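Local coordinates for glycosyl hydrolases family 2, sugar binding domain protein (Bacteroides uniformis str. 3978 T3 ii, PDB 6D1P), which probably hydrolyses O-glycosidic bonds, as a beta-glucuronidase of glycoside hydrolase family 2 from a human gut bacterium, at residues 85-90 against 170-175; 185-190 against 580-585; 654-659 against 680-685; 684-689 against 703-708. All coordinates share one frame; numbering follows the deposited sequence.

From the N terminus, contact 1 comes first: it closes a loop of 79 residues within the sugar-binding domain. Contact 2 opens after a gap of nine residues, and its longer loop of 389 residues joins that domain to the TIM-barrel domain. The two touch, with centres about 11 Å apart, through Tyr85 and Asn170 on one side and Leu186 on the other. Contacts 3 and 4 lie in a distant beta domain, the centres of contacts 1 and 3 being about 56 Å apart, and close loops of 20 and 13 residues. Contacts 1 and 2 follow in series and close before the later pair opens; contacts 3 and 4 overlap at Glu684 and Gly685, and both reach one sheet.

Contact 1 (85-90 against 170-175); sequences YYQGPG and NSRDTE. With NA (sodium ion), chain D; K (potassium ion), chain K.
In the sugar-binding domain, a jelly-roll-like beta fold as in other family 2 enzymes, residues 85-90 run into strand 89-96 where its neighbour, strand 162-169, gives way to the loop 170-175. Asn170 ties the two together. Its CG sits in the crowded position between backbone N and carbonyl carbon (chi1 72°), which turns the amide onto residues 86-88. Asn170 OD1 accepts from Gly88 N at 2.8 Å, the donor above the carbonyl plane, while its ND2 donates to Tyr86 O at 3.1 Å and to Leu186 O. The backbone adds Asn170 N to Gly88 O at 3.0 Å. An alanine here would remove the amide with its three bonds and would probably loosen the hold of this loop on residues 86-88.

Gln87 CB rests on Asn170 O at 3.2 Å; CG covers one face of the Tyr85 ring, toward its rim; Gln87 CD lies 3.5 Å from Arg172 CG. At the tip, Gln87 OE1 takes Arg172 NH1 on a lone pair at 3.0 Å, in the guanidinium plane, and a second donor, Gln40 of the second subunit. NE2 goes to Asp180 and a water bridging to Asn170 O. Arg172 NE salt-bridges Glu47 of the second subunit. Potassium is held by Asp173 O at 2.7 Å, with Met176 and Pro178, and Thr174 OG1 binds sodium at 2.6 Å, with Asp434 of this chain and Ser44 of the second subunit.

Contact 2 (185-190 against 580-585); sequences NLYGGL and DFSTPL. With NA (sodium ion), chain C.
Van der Waals contact does much of the joining here. Asn185, its CG anti to the carbonyl carbon (chi1 -60°), lays its side-chain amide between Ser582 and Pro584: CG is 3.9 Å from Ser582 OG and 4.0 Å from Pro584 CD, and the amide and the proline ring run alongside one another, pointing opposite ways. On its own segment, Asn185 CB sits 3.7 Å above one face of the Tyr187 ring, offset toward the rim. The tip of that ring reaches across as well, Tyr187 OH lying 3.8 Å from Ser582 CB. An alanine in place of Asn185 would strip away the amide and would probably leave Ser582 and the Pro584 ring without their main packing partner from this loop.

Water supplies the clear polar link. One molecule accepts from Asn185 N at 2.9 Å and donates to Ser582 O at 2.7 Å, joining the two backbones. Ser582 OG bonds to Tyr593 O, and Thr583 OG1 accepts from Leu585 N at 3.2 Å in an ST turn while also bonding to Asp183.

Metal binding comes last. Sodium takes Asp580 O at 2.7 Å, a water and Asp333, whose other carboxylate oxygen is bonded by Tyr187 OH, so the tyrosine is a second-shell residue of this site.

The whole joins the loop between strands 162-169 and 194-199 of the sugar-binding domain to strand 581-582 of the TIM-barrel domain, which pairs antiparallel with strand 594-595.

Contact 3 (654-659 against 680-685); sequences LFVNGV and VPLREG
Two valines meet tip to tip at the close-packed end of this contact. Val656 and Val680 both hold CG1 anti to the backbone N, and each points its branches at the other: Val680 CG1 lies 3.4 Å from Val656 CG2 and 3.5 Å from Val656 CG1, filling the fork between them. Leu654 crosses Val680 obliquely, its CD2 4.2 Å from Val680 CG2, and Leu682 brings CD2 to 4.3 Å from Val656 CG1. All four residues are buried, and Ile643 of strand 641-647 covers Leu654 and Val680 as well.

The solvent end is different in kind. Arg683, extended from CG to NE, comes tip to tip with Asn657, yet ND2 of Asn657 at 3.0 Å from NE of Arg683 pairs two donors, so the approach is not a hydrogen bond; the amide and guanidinium planes stand 41° apart. The amide of Asn657 is satisfied by strand 685-695 instead, OD1 accepting from Lys688 N and ND2 donating to Asn687 OD1.

Asn657 and Gly658 form the corner of a type I' turn, closed by Val659 N to Val656 O at 2.9 Å and by Val656 N to Val659 O. This is the tight two-residue hairpin joining strands 651-656 and 659-665. Its valine-leucine face meets the end of strand 677-680, where the backbone of Val680 bonds to Lys641, consistent with an immunoglobulin-like beta sandwich of the E-set kind.

Contact 4 (684-689 against 703-708); sequences EGNNKI and EIQQEY
Backbone donors and acceptors pair off along this antiparallel hairpin, most firmly at the isoleucine end. There Ile689 N gives to Ile704 O at 3.0 Å and Ile704 N to Ile689 O at 2.9 Å, each nearly along the C=O axis. Gln706 N reaches Asn687 O at 3.1 Å, whereas the return bond from Asn687 N to Gln706 O is weak. At the other end Tyr708 N to Gly685 O is sound at 2.9 Å, and Gly685 N to Tyr708 O weak.

On the exposed face, Asn686 ND2 donates to Gln705 OE1 at 2.6 Å, almost straight at 171° though from above the carbonyl plane. Gln705 NE2 then turns weakly to Glu703 OE2. Lys688 NZ stays 5.0 Å from Glu703 OE1, too far for a salt bridge.

The buried face carries Asn687, Ile689, Ile704, Gln706 and Tyr708, with Ile689 CB packed 4.1 Å from Ile704 CG1. Its polar ends bond beyond the hairpin: Asn687 ND2 to Arg683 O, Gln706 OE1 to Arg633, Tyr708 OH to Lys636 O.

Strands 685-695 and 698-709 lie inside a five-stranded sheet, flanked by strand 651-656 next to the first and strand 632-634 next to the second.

Contact 1 (85-90 against 170-175)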
loop_
_atom_site.group_PDB
_atom_site.type_symbol
_atom_site.label_atom_id
_atom_site.label_comp_id
_atom_site.label_asym_id
_atom_site.label_seq_id
_atom_site.Cartn_x
_atom_site.Cartn_y
_atom_site.Cartn_z
ATOM N N TYR A 85 -0.718 8.909 1.069
ATOM C CA TYR A 85 -0.311 8.614 -0.295
ATOM C C TYR A 85 0.967 7.790 -0.273
ATOM O O TYR A 85 1.806 7.940 0.619
ATOM C CB TYR A 85 -0.149 9.907 -1.117
ATOM C CG TYR A 85 1.164 10.674 -1.000
ATOM C CD1 TYR A 85 2.076 10.670 -2.045
ATOM C CD2 TYR A 85 1.460 11.441 0.120
ATOM C CE1 TYR A 85 3.250 11.384 -1.983
ATOM C CE2 TYR A 85 2.645 12.164 0.206
ATOM C CZ TYR A 85 3.533 12.137 -0.863
ATOM O OH TYR A 85 4.713 12.843 -0.823
ATOM N N TYR A 86 1.086 6.880 -1.236
ATOM C CA TYR A 86 2.129 5.865 -1.202
ATOM C C TYR A 86 3.509 6.492 -1.417
ATOM O O TYR A 86 3.708 7.270 -2.357
ATOM C CB TYR A 86 1.844 4.795 -2.257
ATOM C CG TYR A 86 2.949 3.785 -2.371
ATOM C CD1 TYR A 86 3.041 2.716 -1.471
ATOM C CD2 TYR A 86 3.922 3.904 -3.347
ATOM C CE1 TYR A 86 4.060 1.783 -1.561
ATOM C CE2 TYR A 86 4.952 2.990 -3.443
ATOM C CZ TYR A 86 5.008 1.918 -2.551
ATOM O OH TYR A 86 6.034 1.015 -2.644
ATOM N N GLN A 87 4.462 6.167 -0.539
ATOM C CA GLN A 87 5.828 6.697 -0.631
ATOM C C GLN A 87 6.792 5.526 -0.489
ATOM O O GLN A 87 7.084 5.075 0.626
ATOM C CB GLN A 87 6.099 7.773 0.425
ATOM C CG GLN A 87 5.303 9.020 0.229
ATOM C CD GLN A 87 5.593 10.075 1.284
ATOM O OE1 GLN A 87 5.229 9.929 2.460
ATOM N NE2 GLN A 87 6.258 11.123 0.875
ATOM N N GLY A 88 7.294 5.047 -1.621
ATOM C CA GLY A 88 8.066 3.832 -1.642
ATOM C C GLY A 88 8.464 3.408 -3.040
ATOM O O GLY A 88 8.357 4.164 -4.005
ATOM N N PRO A 89 8.955 2.181 -3.165
ATOM C CA PRO A 89 9.449 1.702 -4.459
ATOM C C PRO A 89 8.364 1.032 -5.303
ATOM O O PRO A 89 7.318 0.598 -4.815
ATOM C CB PRO A 89 10.528 0.693 -4.039
ATOM C CG PRO A 89 9.934 0.081 -2.761
ATOM C CD PRO A 89 9.280 1.258 -2.056
ATOM N N GLY A 90 8.642 0.967 -6.602
ATOM C CA GLY A 90 7.800 0.271 -7.556
ATOM C C GLY A 90 8.616 0.018 -8.800
ATOM O O GLY A 90 9.660 0.640 -9.005
ATOM N N ASN A 170 9.791 6.792 -4.444
ATOM C CA ASN A 170 9.480 8.058 -3.790
ATOM C C ASN A 170 9.316 7.844 -2.285
ATOM O O ASN A 170 8.420 8.402 -1.646
ATOM C CB ASN A 170 8.238 8.726 -4.408
ATOM C CG ASN A 170 6.930 7.994 -4.051
ATOM O OD1 ASN A 170 6.928 6.786 -3.744
ATOM N ND2 ASN A 170 5.824 8.725 -4.077
ATOM N N SER A 171 10.188 7.024 -1.699
ATOM C CA SER A 171 10.267 6.948 -0.245
ATOM C C SER A 171 10.646 8.309 0.336
ATOM O O SER A 171 11.341 9.110 -0.293
ATOM C CB SER A 171 11.292 5.898 0.199
ATOM O OG SER A 171 10.983 4.624 -0.333
ATOM N N ARG A 172 10.180 8.558 1.555
ATOM C CA ARG A 172 10.577 9.758 2.278
ATOM C C ARG A 172 12.076 9.761 2.531
ATOM O O ARG A 172 12.632 8.773 3.008
ATOM C CB ARG A 172 9.828 9.829 3.600
ATOM C CG ARG A 172 8.362 9.913 3.429
ATOM C CD ARG A 172 7.662 9.910 4.744
ATOM N NE ARG A 172 7.772 11.187 5.446
ATOM C CZ ARG A 172 6.942 12.216 5.267
ATOM N NH1 ARG A 172 5.949 12.136 4.388
ATOM N NH2 ARG A 172 7.103 13.323 5.975
ATOM N N ASP A 173 12.730 10.886 2.245
ATOM C CA ASP A 173 14.176 10.962 2.424
ATOM C C ASP A 173 14.546 12.398 2.780
ATOM O O ASP A 173 14.538 13.275 1.910
ATOM C CB ASP A 173 14.872 10.491 1.152
ATOM C CG ASP A 173 16.379 10.508 1.253
ATOM O OD1 ASP A 173 16.927 10.975 2.273
ATOM O OD2 ASP A 173 17.018 10.045 0.282
ATOM N N THR A 174 14.905 12.644 4.045
ATOM C CA THR A 174 15.159 14.036 4.419
ATOM C C THR A 174 16.427 14.598 3.799
ATOM O O THR A 174 16.615 15.817 3.836
ATOM C CB THR A 174 15.209 14.197 5.944
ATOM O OG1 THR A 174 16.320 13.468 6.491
ATOM C CG2 THR A 174 13.921 13.683 6.563
ATOM N N GLU A 175 17.279 13.758 3.219
ATOM C CA GLU A 175 18.496 14.200 2.550
ATOM C C GLU A 175 18.295 14.394 1.053
ATOM O O GLU A 175 19.275 14.505 0.305
ATOM C CB GLU A 175 19.631 13.203 2.816
ATOM C CG GLU A 175 20.073 13.154 4.275
ATOM C CD GLU A 175 20.757 14.454 4.767
ATOM O OE1 GLU A 175 21.295 15.242 3.942
ATOM O OE2 GLU A 175 20.772 14.677 6.002
HETATM NA NA NA D . 16.326 14.225 9.007
HETATM K K K K . 12.676 14.990 0.913
HETATM O O HOH W 1 8.500 6.366 2.547
HETATM O O HOH W 2 7.366 10.985 -1.943
HETATM O O HOH W 3 11.363 12.714 0.814
HETATM O O HOH W 4 18.962 13.803 10.185
HETATM O O HOH W 5 12.027 15.682 3.954
#

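Contact 2 (185-190 against 580-585)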
loop_
_atom_site.group_PDB
_atom_site.type_symbol
_atom_site.label_atom_id
_atom_site.label_comp_id
_atom_site.label_asym_id
_atom_site.label_seq_id
_atom_site.Cartn_x
_atom_site.Cartn_y
_atom_site.Cartn_z
ATOM N N ASN A 185 2.545 16.877 -3.253
ATOM C CA ASN A 185 3.019 15.491 -3.177
ATOM C C ASN A 185 4.361 15.372 -3.879
ATOM O O ASN A 185 4.575 15.997 -4.922
ATOM C CB ASN A 185 2.041 14.506 -3.818
ATOM C CG ASN A 185 0.671 14.510 -3.157
ATOM O OD1 ASN A 185 -0.313 14.990 -3.743
ATOM N ND2 ASN A 185 0.588 13.946 -1.957
ATOM N N LEU A 186 5.271 14.590 -3.284
ATOM C CA LEU A 186 6.481 14.111 -3.956
ATOM C C LEU A 186 6.073 12.845 -4.694
ATOM O O LEU A 186 6.188 11.726 -4.177
ATOM C CB LEU A 186 7.618 13.850 -2.975
ATOM C CG LEU A 186 8.524 15.001 -2.495
ATOM C CD1 LEU A 186 7.737 16.181 -1.934
ATOM C CD2 LEU A 186 9.544 14.500 -1.450
ATOM N N TYR A 187 5.600 13.037 -5.923
ATOM C CA TYR A 187 5.002 11.971 -6.709
ATOM C C TYR A 187 6.030 10.912 -7.106
ATOM O O TYR A 187 7.215 11.189 -7.262
ATOM C CB TYR A 187 4.355 12.566 -7.960
ATOM C CG TYR A 187 2.981 13.145 -7.734
ATOM C CD1 TYR A 187 1.990 12.389 -7.122
ATOM C CD2 TYR A 187 2.673 14.449 -8.125
ATOM C CE1 TYR A 187 0.720 12.897 -6.923
ATOM C CE2 TYR A 187 1.391 14.980 -7.930
ATOM C CZ TYR A 187 0.421 14.190 -7.317
ATOM O OH TYR A 187 -0.860 14.665 -7.105
ATOM N N GLY A 188 5.551 9.687 -7.293
ATOM C CA GLY A 188 6.396 8.583 -7.720
ATOM C C GLY A 188 6.002 8.074 -9.096
ATOM O O GLY A 188 4.838 8.150 -9.495
ATOM N N GLY A 189 6.996 7.553 -9.824
ATOM C CA GLY A 189 6.775 6.802 -11.046
ATOM C C GLY A 189 7.274 7.534 -12.285
ATOM O O GLY A 189 7.892 8.598 -12.215
ATOM N N LEU A 190 6.986 6.927 -13.442
ATOM C CA LEU A 190 7.394 7.452 -14.750
ATOM C C LEU A 190 6.282 8.356 -15.275
ATOM O O LEU A 190 5.561 8.062 -16.233
ATOM C CB LEU A 190 7.713 6.306 -15.706
ATOM C CG LEU A 190 8.848 5.391 -15.211
ATOM C CD1 LEU A 190 8.867 4.071 -15.957
ATOM C CD2 LEU A 190 10.216 6.092 -15.311
ATOM N N ASP A 580 -6.833 23.855 -8.423
ATOM C CA ASP A 580 -6.838 22.970 -7.265
ATOM C C ASP A 580 -5.900 21.802 -7.504
ATOM O O ASP A 580 -5.922 21.189 -8.573
ATOM C CB ASP A 580 -8.252 22.443 -7.006
ATOM C CG ASP A 580 -9.178 23.487 -6.434
ATOM O OD1 ASP A 580 -8.736 24.645 -6.282
ATOM O OD2 ASP A 580 -10.358 23.142 -6.134
ATOM N N PHE A 581 -5.075 21.489 -6.513
ATOM C CA PHE A 581 -4.108 20.415 -6.667
ATOM C C PHE A 581 -3.996 19.657 -5.355
ATOM O O PHE A 581 -4.357 20.163 -4.288
ATOM C CB PHE A 581 -2.743 20.958 -7.098
ATOM C CG PHE A 581 -2.052 21.726 -6.018
ATOM C CD1 PHE A 581 -2.303 23.079 -5.852
ATOM C CD2 PHE A 581 -1.170 21.084 -5.134
ATOM C CE1 PHE A 581 -1.682 23.792 -4.844
ATOM C CE2 PHE A 581 -0.553 21.788 -4.129
ATOM C CZ PHE A 581 -0.794 23.155 -3.983
ATOM N N SER A 582 -3.506 18.426 -5.443
ATOM C CA SER A 582 -3.422 17.586 -4.258
ATOM C C SER A 582 -2.213 17.950 -3.400
ATOM O O SER A 582 -1.115 18.211 -3.908
ATOM C CB SER A 582 -3.319 16.119 -4.644
ATOM O OG SER A 582 -3.152 15.307 -3.480
ATOM N N THR A 583 -2.418 17.947 -2.083
ATOM C CA THR A 583 -1.346 18.158 -1.150
ATOM C C THR A 583 -1.497 17.176 -0.001
ATOM O O THR A 583 -2.624 16.933 0.459
ATOM C CB THR A 583 -1.333 19.585 -0.600
ATOM O OG1 THR A 583 -0.408 19.643 0.489
ATOM C CG2 THR A 583 -2.714 19.980 -0.115
ATOM N N PRO A 584 -0.393 16.601 0.485
ATOM C CA PRO A 584 -0.505 15.619 1.569
ATOM C C PRO A 584 -0.799 16.262 2.901
ATOM O O PRO A 584 -1.133 15.546 3.854
ATOM C CB PRO A 584 0.872 14.932 1.576
ATOM C CG PRO A 584 1.804 15.991 1.044
ATOM C CD PRO A 584 1.004 16.820 0.072
ATOM N N LEU A 585 -0.693 17.593 2.984
ATOM C CA LEU A 585 -0.695 18.313 4.249
ATOM C C LEU A 585 -2.082 18.662 4.752
ATOM O O LEU A 585 -2.221 19.056 5.911
ATOM C CB LEU A 585 0.109 19.606 4.116
ATOM C CG LEU A 585 1.557 19.478 3.666
ATOM C CD1 LEU A 585 2.214 20.806 3.856
ATOM C CD2 LEU A 585 2.300 18.356 4.439
HETATM NA NA NA C . -3.975 20.601 -10.289
HETATM O O HOH W 6 0.828 17.348 -5.514
HETATM O O HOH W 7 -2.028 22.575 -10.753
#

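Contact 3 (654-659 against 680-685)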
loop_
_atom_site.group_PDB
_atom_site.type_symbol
_atom_site.label_atom_id
_atom_site.label_comp_id
_atom_site.label_asym_id
_atom_site.label_seq_id
_atom_site.Cartn_x
_atom_site.Cartn_y
_atom_site.Cartn_z
ATOM N N LEU A 654 -28.229 44.471 -17.385
ATOM C CA LEU A 654 -28.775 43.353 -16.645
ATOM C C LEU A 654 -30.281 43.309 -16.840
ATOM O O LEU A 654 -30.945 44.350 -16.867
ATOM C CB LEU A 654 -28.448 43.478 -15.155
ATOM C CG LEU A 654 -28.743 42.219 -14.346
ATOM C CD1 LEU A 654 -27.733 41.133 -14.693
ATOM C CD2 LEU A 654 -28.767 42.512 -12.853
ATOM N N PHE A 655 -30.815 42.100 -16.978
ATOM C CA PHE A 655 -32.254 41.895 -17.031
ATOM C C PHE A 655 -32.618 40.860 -15.984
ATOM O O PHE A 655 -31.961 39.815 -15.887
ATOM C CB PHE A 655 -32.727 41.415 -18.407
ATOM C CG PHE A 655 -32.250 42.252 -19.561
ATOM C CD1 PHE A 655 -33.055 43.256 -20.088
ATOM C CD2 PHE A 655 -31.030 41.994 -20.162
ATOM C CE1 PHE A 655 -32.622 44.014 -21.173
ATOM C CE2 PHE A 655 -30.586 42.754 -21.242
ATOM C CZ PHE A 655 -31.388 43.762 -21.747
ATOM N N VAL A 656 -33.660 41.145 -15.214
ATOM C CA VAL A 656 -34.189 40.225 -14.220
ATOM C C VAL A 656 -35.653 39.953 -14.559
ATOM O O VAL A 656 -36.472 40.885 -14.597
ATOM C CB VAL A 656 -34.033 40.783 -12.802
ATOM C CG1 VAL A 656 -34.562 39.783 -11.776
ATOM C CG2 VAL A 656 -32.574 41.099 -12.555
ATOM N N ASN A 657 -35.973 38.680 -14.825
ATOM C CA ASN A 657 -37.339 38.254 -15.151
ATOM C C ASN A 657 -37.932 39.090 -16.289
ATOM O O ASN A 657 -39.093 39.503 -16.250
ATOM C CB ASN A 657 -38.228 38.297 -13.902
ATOM C CG ASN A 657 -37.881 37.205 -12.899
ATOM O OD1 ASN A 657 -37.366 36.148 -13.273
ATOM N ND2 ASN A 657 -38.175 37.448 -11.622
ATOM N N GLY A 658 -37.115 39.350 -17.315
ATOM C CA GLY A 658 -37.505 40.166 -18.446
ATOM C C GLY A 658 -37.379 41.669 -18.255
ATOM O O GLY A 658 -37.334 42.397 -19.253
ATOM N N VAL A 659 -37.311 42.152 -17.015
ATOM C CA VAL A 659 -37.299 43.580 -16.710
ATOM C C VAL A 659 -35.863 44.099 -16.681
ATOM O O VAL A 659 -35.071 43.712 -15.809
ATOM C CB VAL A 659 -37.986 43.850 -15.366
ATOM C CG1 VAL A 659 -37.976 45.347 -15.060
ATOM C CG2 VAL A 659 -39.385 43.268 -15.369
ATOM N N VAL A 680 -31.516 43.947 -6.726
ATOM C CA VAL A 680 -32.672 43.514 -7.502
ATOM C C VAL A 680 -33.654 42.794 -6.586
ATOM O O VAL A 680 -33.233 42.122 -5.636
ATOM C CB VAL A 680 -32.239 42.610 -8.672
ATOM C CG1 VAL A 680 -33.433 42.090 -9.410
ATOM C CG2 VAL A 680 -31.302 43.338 -9.652
ATOM N N PRO A 681 -34.962 42.921 -6.805
ATOM C CA PRO A 681 -35.894 42.012 -6.137
ATOM C C PRO A 681 -35.848 40.649 -6.806
ATOM O O PRO A 681 -35.701 40.533 -8.027
ATOM C CB PRO A 681 -37.256 42.685 -6.346
ATOM C CG PRO A 681 -37.098 43.389 -7.658
ATOM C CD PRO A 681 -35.676 43.933 -7.611
ATOM N N LEU A 682 -35.955 39.610 -5.991
ATOM C CA LEU A 682 -36.150 38.261 -6.489
ATOM C C LEU A 682 -37.433 37.730 -5.882
ATOM O O LEU A 682 -37.727 37.973 -4.703
ATOM C CB LEU A 682 -34.966 37.343 -6.142
ATOM C CG LEU A 682 -33.568 37.810 -6.572
ATOM C CD1 LEU A 682 -32.490 36.947 -5.932
ATOM C CD2 LEU A 682 -33.439 37.799 -8.080
ATOM N N ARG A 683 -38.218 37.044 -6.690
ATOM C CA ARG A 683 -39.398 36.435 -6.109
ATOM C C ARG A 683 -39.052 35.055 -5.576
ATOM O O ARG A 683 -38.063 34.437 -5.983
ATOM C CB ARG A 683 -40.535 36.351 -7.122
ATOM C CG ARG A 683 -40.101 36.010 -8.532
ATOM C CD ARG A 683 -41.250 36.249 -9.489
ATOM N NE ARG A 683 -40.823 36.228 -10.883
ATOM C CZ ARG A 683 -41.561 36.686 -11.894
ATOM N NH1 ARG A 683 -42.764 37.204 -11.656
ATOM N NH2 ARG A 683 -41.102 36.634 -13.140
ATOM N N GLU A 684 -39.862 34.599 -4.620
ATOM C CA GLU A 684 -39.841 33.202 -4.230
ATOM C C GLU A 684 -39.930 32.330 -5.469
ATOM O O GLU A 684 -40.640 32.654 -6.420
ATOM C CB GLU A 684 -41.003 32.896 -3.296
ATOM C CG GLU A 684 -41.085 33.817 -2.112
ATOM C CD GLU A 684 -41.868 33.204 -0.969
ATOM O OE1 GLU A 684 -42.422 32.088 -1.147
ATOM O OE2 GLU A 684 -41.912 33.841 0.110
ATOM N N GLY A 685 -39.195 31.233 -5.462
ATOM C CA GLY A 685 -39.209 30.347 -6.601
ATOM C C GLY A 685 -38.098 30.681 -7.571
ATOM O O GLY A 685 -37.075 31.266 -7.209
#

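Contact 4 (684-689 against 703-708)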
loop_
_atom_site.group_PDB
_atom_site.type_symbol
_atom_site.label_atom_id
_atom_site.label_comp_id
_atom_site.label_asym_id
_atom_site.label_seq_id
_atom_site.Cartn_x
_atom_site.Cartn_y
_atom_site.Cartn_z
ATOM N N GLU A 684 -39.862 34.599 -4.620
ATOM C CA GLU A 684 -39.841 33.202 -4.230
ATOM C C GLU A 684 -39.930 32.330 -5.469
ATOM O O GLU A 684 -40.640 32.654 -6.420
ATOM C CB GLU A 684 -41.003 32.896 -3.296
ATOM C CG GLU A 684 -41.085 33.817 -2.112
ATOM C CD GLU A 684 -41.868 33.204 -0.969
ATOM O OE1 GLU A 684 -42.422 32.088 -1.147
ATOM O OE2 GLU A 684 -41.912 33.841 0.110
ATOM N N GLY A 685 -39.195 31.233 -5.462
ATOM C CA GLY A 685 -39.209 30.347 -6.601
ATOM C C GLY A 685 -38.098 30.681 -7.571
ATOM O O GLY A 685 -37.075 31.266 -7.209
ATOM N N ASN A 686 -38.308 30.297 -8.830
ATOM C CA ASN A 686 -37.280 30.472 -9.847
ATOM C C ASN A 686 -37.195 31.927 -10.278
ATOM O O ASN A 686 -38.176 32.674 -10.227
ATOM C CB ASN A 686 -37.564 29.595 -11.064
ATOM C CG ASN A 686 -36.311 29.307 -11.889
ATOM O OD1 ASN A 686 -35.189 29.208 -11.356
ATOM N ND2 ASN A 686 -36.495 29.168 -13.201
ATOM N N ASN A 687 -36.005 32.324 -10.710
ATOM C CA ASN A 687 -35.770 33.657 -11.247
ATOM C C ASN A 687 -34.828 33.542 -12.434
ATOM O O ASN A 687 -33.835 32.807 -12.375
ATOM C CB ASN A 687 -35.164 34.589 -10.200
ATOM C CG ASN A 687 -36.130 34.937 -9.106
ATOM O OD1 ASN A 687 -36.731 36.010 -9.122
ATOM N ND2 ASN A 687 -36.297 34.035 -8.143
ATOM N N LYS A 688 -35.145 34.253 -13.514
ATOM C CA LYS A 688 -34.257 34.322 -14.665
ATOM C C LYS A 688 -33.500 35.642 -14.623
ATOM O O LYS A 688 -34.098 36.700 -14.411
ATOM C CB LYS A 688 -35.028 34.180 -15.973
ATOM C CG LYS A 688 -34.136 33.932 -17.174
ATOM C CD LYS A 688 -34.968 33.461 -18.363
ATOM C CE LYS A 688 -34.775 34.374 -19.568
ATOM N NZ LYS A 688 -35.901 34.232 -20.571
ATOM N N ILE A 689 -32.182 35.565 -14.773
ATOM C CA ILE A 689 -31.300 36.723 -14.733
ATOM C C ILE A 689 -30.445 36.660 -15.979
ATOM O O ILE A 689 -29.754 35.663 -16.210
ATOM C CB ILE A 689 -30.425 36.749 -13.470
ATOM C CG1 ILE A 689 -31.262 37.136 -12.254
ATOM C CG2 ILE A 689 -29.256 37.717 -13.642
ATOM C CD1 ILE A 689 -30.939 36.347 -11.008
ATOM N N GLU A 703 -26.686 34.156 -19.093
ATOM C CA GLU A 703 -27.934 33.912 -18.382
ATOM C C GLU A 703 -27.707 32.875 -17.287
ATOM O O GLU A 703 -27.043 31.862 -17.504
ATOM C CB GLU A 703 -29.053 33.421 -19.329
ATOM C CG GLU A 703 -30.260 32.794 -18.593
ATOM C CD GLU A 703 -31.144 31.884 -19.474
ATOM O OE1 GLU A 703 -31.368 32.221 -20.664
ATOM O OE2 GLU A 703 -31.613 30.830 -18.966
ATOM N N ILE A 704 -28.274 33.132 -16.113
ATOM C CA ILE A 704 -28.368 32.133 -15.065
ATOM C C ILE A 704 -29.791 32.148 -14.532
ATOM O O ILE A 704 -30.526 33.125 -14.683
ATOM C CB ILE A 704 -27.370 32.373 -13.910
ATOM C CG1 ILE A 704 -27.787 33.594 -13.080
ATOM C CG2 ILE A 704 -25.946 32.535 -14.443
ATOM C CD1 ILE A 704 -26.918 33.824 -11.861
ATOM N N GLN A 705 -30.176 31.043 -13.903
ATOM C CA GLN A 705 -31.411 30.970 -13.142
ATOM C C GLN A 705 -31.063 30.592 -11.716
ATOM O O GLN A 705 -30.121 29.831 -11.491
ATOM C CB GLN A 705 -32.377 29.948 -13.751
ATOM C CG GLN A 705 -32.699 30.210 -15.218
ATOM C CD GLN A 705 -33.778 29.279 -15.742
ATOM O OE1 GLN A 705 -34.588 28.753 -14.974
ATOM N NE2 GLN A 705 -33.790 29.065 -17.059
ATOM N N GLN A 706 -31.804 31.135 -10.753
ATOM C CA GLN A 706 -31.573 30.819 -9.351
ATOM C C GLN A 706 -32.900 30.813 -8.611
ATOM O O GLN A 706 -33.749 31.671 -8.844
ATOM C CB GLN A 706 -30.628 31.824 -8.663
ATOM C CG GLN A 706 -29.269 32.014 -9.307
ATOM C CD GLN A 706 -28.462 33.139 -8.657
ATOM O OE1 GLN A 706 -28.988 34.232 -8.409
ATOM N NE2 GLN A 706 -27.183 32.862 -8.355
ATOM N N GLU A 707 -33.071 29.851 -7.713
ATOM C CA GLU A 707 -34.194 29.902 -6.797
ATOM C C GLU A 707 -33.924 30.929 -5.709
ATOM O O GLU A 707 -32.783 31.163 -5.310
ATOM C CB GLU A 707 -34.440 28.535 -6.162
ATOM C CG GLU A 707 -34.721 27.420 -7.160
ATOM C CD GLU A 707 -36.181 27.349 -7.555
ATOM O OE1 GLU A 707 -37.033 27.860 -6.787
ATOM O OE2 GLU A 707 -36.473 26.785 -8.638
ATOM N N TYR A 708 -34.987 31.541 -5.218
ATOM C CA TYR A 708 -34.882 32.467 -4.104
ATOM C C TYR A 708 -35.699 31.899 -2.966
ATOM O O TYR A 708 -36.899 31.648 -3.126
ATOM C CB TYR A 708 -35.366 33.869 -4.488
ATOM C CG TYR A 708 -35.136 34.873 -3.392
ATOM C CD1 TYR A 708 -33.844 35.141 -2.929
ATOM C CD2 TYR A 708 -36.195 35.543 -2.798
ATOM C CE1 TYR A 708 -33.620 36.058 -1.907
ATOM C CE2 TYR A 708 -35.983 36.467 -1.777
ATOM C CZ TYR A 708 -34.694 36.721 -1.336
ATOM O OH TYR A 708 -34.473 37.632 -0.323
#